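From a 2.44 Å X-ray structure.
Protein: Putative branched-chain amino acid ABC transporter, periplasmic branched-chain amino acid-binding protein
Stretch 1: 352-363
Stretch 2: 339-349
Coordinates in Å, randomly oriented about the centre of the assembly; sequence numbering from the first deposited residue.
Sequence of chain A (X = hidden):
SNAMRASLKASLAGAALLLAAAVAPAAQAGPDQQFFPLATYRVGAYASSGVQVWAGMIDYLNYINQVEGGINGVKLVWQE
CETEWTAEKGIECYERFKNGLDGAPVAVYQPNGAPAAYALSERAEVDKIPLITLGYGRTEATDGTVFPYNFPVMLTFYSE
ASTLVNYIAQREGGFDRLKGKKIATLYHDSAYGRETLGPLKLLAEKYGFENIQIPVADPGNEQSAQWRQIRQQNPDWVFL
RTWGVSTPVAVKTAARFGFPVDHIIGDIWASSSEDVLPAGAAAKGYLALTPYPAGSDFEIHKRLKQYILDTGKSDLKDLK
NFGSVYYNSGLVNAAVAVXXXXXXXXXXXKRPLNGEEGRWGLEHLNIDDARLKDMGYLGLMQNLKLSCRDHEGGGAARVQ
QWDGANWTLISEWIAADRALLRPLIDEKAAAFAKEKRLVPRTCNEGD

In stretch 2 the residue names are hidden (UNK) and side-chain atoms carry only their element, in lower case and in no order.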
# COMPACT_ATOMS: atom_id res chain seq x y z
N PRO A 352 6.88 15.65 -21.24
CA PRO A 352 5.71 15.58 -20.37
C PRO A 352 4.60 14.70 -20.96
O PRO A 352 4.37 14.72 -22.17
CB PRO A 352 5.27 17.04 -20.27
CG PRO A 352 6.56 17.78 -20.33
CD PRO A 352 7.43 17.02 -21.30
N LEU A 353 3.93 13.94 -20.10
CA LEU A 353 3.01 12.91 -20.55
C LEU A 353 1.56 13.16 -20.17
O LEU A 353 1.26 13.90 -19.24
CB LEU A 353 3.43 11.55 -20.00
CG LEU A 353 4.73 10.97 -20.55
CD1 LEU A 353 5.11 9.71 -19.79
CD2 LEU A 353 4.58 10.68 -22.04
N ASN A 354 0.67 12.50 -20.92
CA ASN A 354 -0.77 12.52 -20.67
C ASN A 354 -1.18 11.51 -19.62
O ASN A 354 -0.47 10.54 -19.37
CB ASN A 354 -1.53 12.23 -21.96
CG ASN A 354 -2.19 13.45 -22.52
OD1 ASN A 354 -2.10 14.53 -21.94
ND2 ASN A 354 -2.85 13.29 -23.66
N GLY A 355 -2.35 11.73 -19.02
CA GLY A 355 -2.94 10.74 -18.13
C GLY A 355 -3.28 9.50 -18.92
O GLY A 355 -3.17 8.37 -18.43
N GLU A 356 -3.69 9.70 -20.17
CA GLU A 356 -3.99 8.61 -21.08
C GLU A 356 -2.72 7.83 -21.42
O GLU A 356 -2.75 6.61 -21.62
CB GLU A 356 -4.63 9.16 -22.35
CG GLU A 356 -5.18 8.12 -23.30
CD GLU A 356 -6.06 8.75 -24.37
OE1 GLU A 356 -6.48 9.91 -24.19
OE2 GLU A 356 -6.34 8.09 -25.39
N GLU A 357 -1.61 8.55 -21.48
CA GLU A 357 -0.31 7.94 -21.75
C GLU A 357 0.26 7.39 -20.45
O GLU A 357 0.94 6.37 -20.44
CB GLU A 357 0.64 8.95 -22.38
CG GLU A 357 0.23 9.37 -23.80
CD GLU A 357 0.79 10.72 -24.21
OE1 GLU A 357 1.53 11.33 -23.41
OE2 GLU A 357 0.49 11.18 -25.33
N GLY A 358 -0.03 8.07 -19.35
CA GLY A 358 0.38 7.62 -18.03
C GLY A 358 -0.27 6.30 -17.71
O GLY A 358 0.32 5.43 -17.06
N ARG A 359 -1.51 6.14 -18.17
CA ARG A 359 -2.25 4.90 -17.99
C ARG A 359 -1.57 3.78 -18.77
O ARG A 359 -1.51 2.64 -18.31
CB ARG A 359 -3.70 5.08 -18.44
CG ARG A 359 -4.67 4.05 -17.89
CD ARG A 359 -4.73 2.79 -18.74
NE ARG A 359 -4.94 3.09 -20.15
CZ ARG A 359 -6.14 3.27 -20.70
NH1 ARG A 359 -7.23 3.19 -19.96
NH2 ARG A 359 -6.23 3.54 -22.00
N TRP A 360 -1.08 4.11 -19.96
CA TRP A 360 -0.38 3.14 -20.80
C TRP A 360 0.91 2.68 -20.13
O TRP A 360 1.27 1.51 -20.20
CB TRP A 360 -0.07 3.73 -22.19
CG TRP A 360 0.46 2.71 -23.15
CD1 TRP A 360 -0.26 1.99 -24.06
CD2 TRP A 360 1.82 2.27 -23.28
NE1 TRP A 360 0.57 1.14 -24.75
CE2 TRP A 360 1.85 1.29 -24.29
CE3 TRP A 360 3.02 2.62 -22.64
CZ2 TRP A 360 3.03 0.65 -24.68
CZ3 TRP A 360 4.19 1.98 -23.03
CH2 TRP A 360 4.18 1.01 -24.04
N GLY A 361 1.60 3.62 -19.50
CA GLY A 361 2.85 3.32 -18.81
C GLY A 361 2.61 2.37 -17.66
O GLY A 361 3.31 1.36 -17.52
N LEU A 362 1.63 2.70 -16.83
CA LEU A 362 1.24 1.85 -15.71
C LEU A 362 0.94 0.43 -16.16
O LEU A 362 1.44 -0.52 -15.56
CB LEU A 362 0.03 2.43 -14.98
CG LEU A 362 0.32 3.62 -14.06
CD1 LEU A 362 -0.95 4.37 -13.76
CD2 LEU A 362 0.97 3.13 -12.77
N GLU A 363 0.15 0.29 -17.22
CA GLU A 363 -0.27 -1.03 -17.69
C GLU A 363 0.88 -1.80 -18.35
O GLU A 363 0.76 -3.00 -18.62
CB GLU A 363 -1.45 -0.90 -18.66
CG GLU A 363 -2.71 -0.35 -18.00
CD GLU A 363 -3.97 -0.54 -18.84
OE1 GLU A 363 -3.88 -0.46 -20.08
OE2 GLU A 363 -5.05 -0.75 -18.25
N UNK A 339 8.60 5.29 -12.51
CA UNK A 339 8.83 4.19 -13.45
C UNK A 339 7.72 4.10 -14.49
O UNK A 339 7.97 3.74 -15.64
o UNK A 339 11.64 2.19 -13.74
c UNK A 339 11.50 2.91 -12.73
o UNK A 339 12.33 3.77 -12.38
c UNK A 339 8.97 2.87 -12.70
c UNK A 339 10.24 2.75 -11.89
N UNK A 340 6.50 4.41 -14.08
CA UNK A 340 5.37 4.42 -14.99
C UNK A 340 5.58 5.47 -16.07
O UNK A 340 5.38 5.21 -17.26
c UNK A 340 4.07 4.68 -14.24
N UNK A 341 5.99 6.66 -15.64
CA UNK A 341 6.30 7.75 -16.55
C UNK A 341 7.44 7.34 -17.48
O UNK A 341 7.33 7.47 -18.70
c UNK A 341 5.80 10.64 -14.03
c UNK A 341 5.47 9.58 -15.05
c UNK A 341 6.69 9.02 -15.78
c UNK A 341 7.27 10.06 -16.73
N UNK A 342 8.52 6.84 -16.89
CA UNK A 342 9.68 6.37 -17.64
C UNK A 342 9.29 5.33 -18.67
O UNK A 342 9.73 5.38 -19.82
c UNK A 342 13.02 4.78 -16.36
c UNK A 342 11.92 5.14 -17.36
c UNK A 342 10.73 5.80 -16.68
n UNK A 342 14.11 7.42 -14.05
c UNK A 342 13.51 6.33 -14.50
n UNK A 342 13.64 5.97 -15.78
n UNK A 342 12.79 5.59 -13.68
N UNK A 343 8.44 4.39 -18.27
CA UNK A 343 7.98 3.32 -19.16
C UNK A 343 7.25 3.89 -20.38
O UNK A 343 7.44 3.41 -21.50
c UNK A 343 7.05 2.34 -18.42
c UNK A 343 6.72 1.14 -19.30
o UNK A 343 7.67 1.89 -17.22
N UNK A 344 6.43 4.91 -20.15
CA UNK A 344 5.61 5.47 -21.21
C UNK A 344 6.44 6.31 -22.17
O UNK A 344 6.19 6.32 -23.37
c UNK A 344 4.47 6.30 -20.62
N UNK A 345 7.45 7.01 -21.64
CA UNK A 345 8.39 7.76 -22.47
C UNK A 345 9.06 6.87 -23.51
O UNK A 345 9.51 7.35 -24.55
n UNK A 345 9.81 11.26 -19.23
o UNK A 345 11.30 9.93 -20.26
c UNK A 345 10.14 10.29 -20.08
c UNK A 345 9.47 8.42 -21.60
c UNK A 345 9.01 9.64 -20.83
N UNK A 346 9.11 5.57 -23.24
CA UNK A 346 9.65 4.60 -24.18
C UNK A 346 8.80 4.50 -25.43
O UNK A 346 9.24 3.95 -26.44
N UNK A 347 7.58 5.02 -25.38
CA UNK A 347 6.70 5.00 -26.54
C UNK A 347 6.24 6.41 -26.92
O UNK A 347 5.64 6.62 -27.97
n UNK A 347 2.01 1.38 -28.72
c UNK A 347 4.61 3.90 -27.51
c UNK A 347 2.79 2.64 -28.65
c UNK A 347 5.50 4.08 -26.29
c UNK A 347 3.63 2.75 -27.38
N UNK A 348 6.52 7.39 -26.07
CA UNK A 348 6.03 8.74 -26.33
C UNK A 348 7.13 9.80 -26.31
O UNK A 348 6.87 10.98 -26.52
c UNK A 348 1.57 6.41 -25.41
c UNK A 348 2.38 6.47 -24.29
c UNK A 348 3.46 7.34 -24.27
c UNK A 348 2.91 8.08 -26.47
c UNK A 348 1.83 7.21 -26.49
c UNK A 348 3.74 8.15 -25.36
c UNK A 348 4.92 9.10 -25.33
N UNK A 349 8.37 9.37 -26.07
CA UNK A 349 9.51 10.26 -26.15
C UNK A 349 9.78 11.05 -24.88
O UNK A 349 8.92 11.14 -24.01

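Position 339 carries three side-chain carbons in an unbranched chain, the third bearing two oxygens, and none touches stretch 1. A chain ending in a carboxylate is Glu 339.

Position 340 has a single side-chain carbon, the CB, 3.8 Å from Leu 362 CD2. The backbone O of 340 is 3.5 Å from Gly 361 CA, a CA-H...O contact with an angle of 144° at the hydrogen. One carbon makes this Ala 340.

Position 341 has four carbons, forked at the first, one arm two carbons long. Although its CA-to-CB bond points away, the one-carbon arm of 341 reaches within 3.8 Å of Leu 353 CD1. This is Ile 341.

Position 342 shows three carbons, a nitrogen, then a carbon carrying two more nitrogens. Its CA-to-CB bond points away and it makes no contact with stretch 1. The guanidinium identifies Arg 342.

Position 343 has one carbon bearing an oxygen and a carbon; the fork's methyl carbon at 343 lies 3.9 Å from Gly 361 O. A fork of one oxygen and one carbon on the first carbon is Thr 343. Its OG1 donates a very short 2.5 Å hydrogen bond to Glu 339 O.

Position 344 again has one carbon, a CB 3.5 Å from Glu 357 O, 3.6 Å from Leu 353 CD1 and 3.8 Å from Gly 361 CA. It is Ala 344.

Position 345 has three carbons, the third carrying one oxygen and one nitrogen. Its CA-to-CB bond points away, yet the second carbon of 345 is 4.0 Å from Leu 353 CD1. The amide marks Gln 345.

Position 346 has no side-chain atoms and no contact to stretch 1: Gly 346.

Position 347 has four carbons in a row ending in nitrogen. The third lies over one face of Trp 360, 3.9 Å from the centroid of the six-membered ring. This is Lys 347.

Position 348 has one carbon followed by a six-carbon ring. Glu 357 CG stands 3.6 Å from the ring centroid of 348, 10° off the normal; the ring turns its edge toward the face of Trp 360, planes at 81°. It is Phe 348.

Position 349 lacks side-chain atoms and has phi 85°, psi 164°. Any CB would jam against the preceding carbonyl oxygen, consistent with Gly 349.

The contact buries 609 Å² without a hydrogen bond across it. The helix axes approach to 7.4 Å at 104°, closest in CA terms at Gly 361 and Ala 344 (CA to CA, 4.2 Å). An ideal CB on Gly 361 would fall 2.2 Å from Ala 340 O, so the bare backbone permits this approach. Trp 360 and Leu 353 then pack around Ala 344 and Phe 348.

Stretch 2 (339-349) EAIRTAQGKFG
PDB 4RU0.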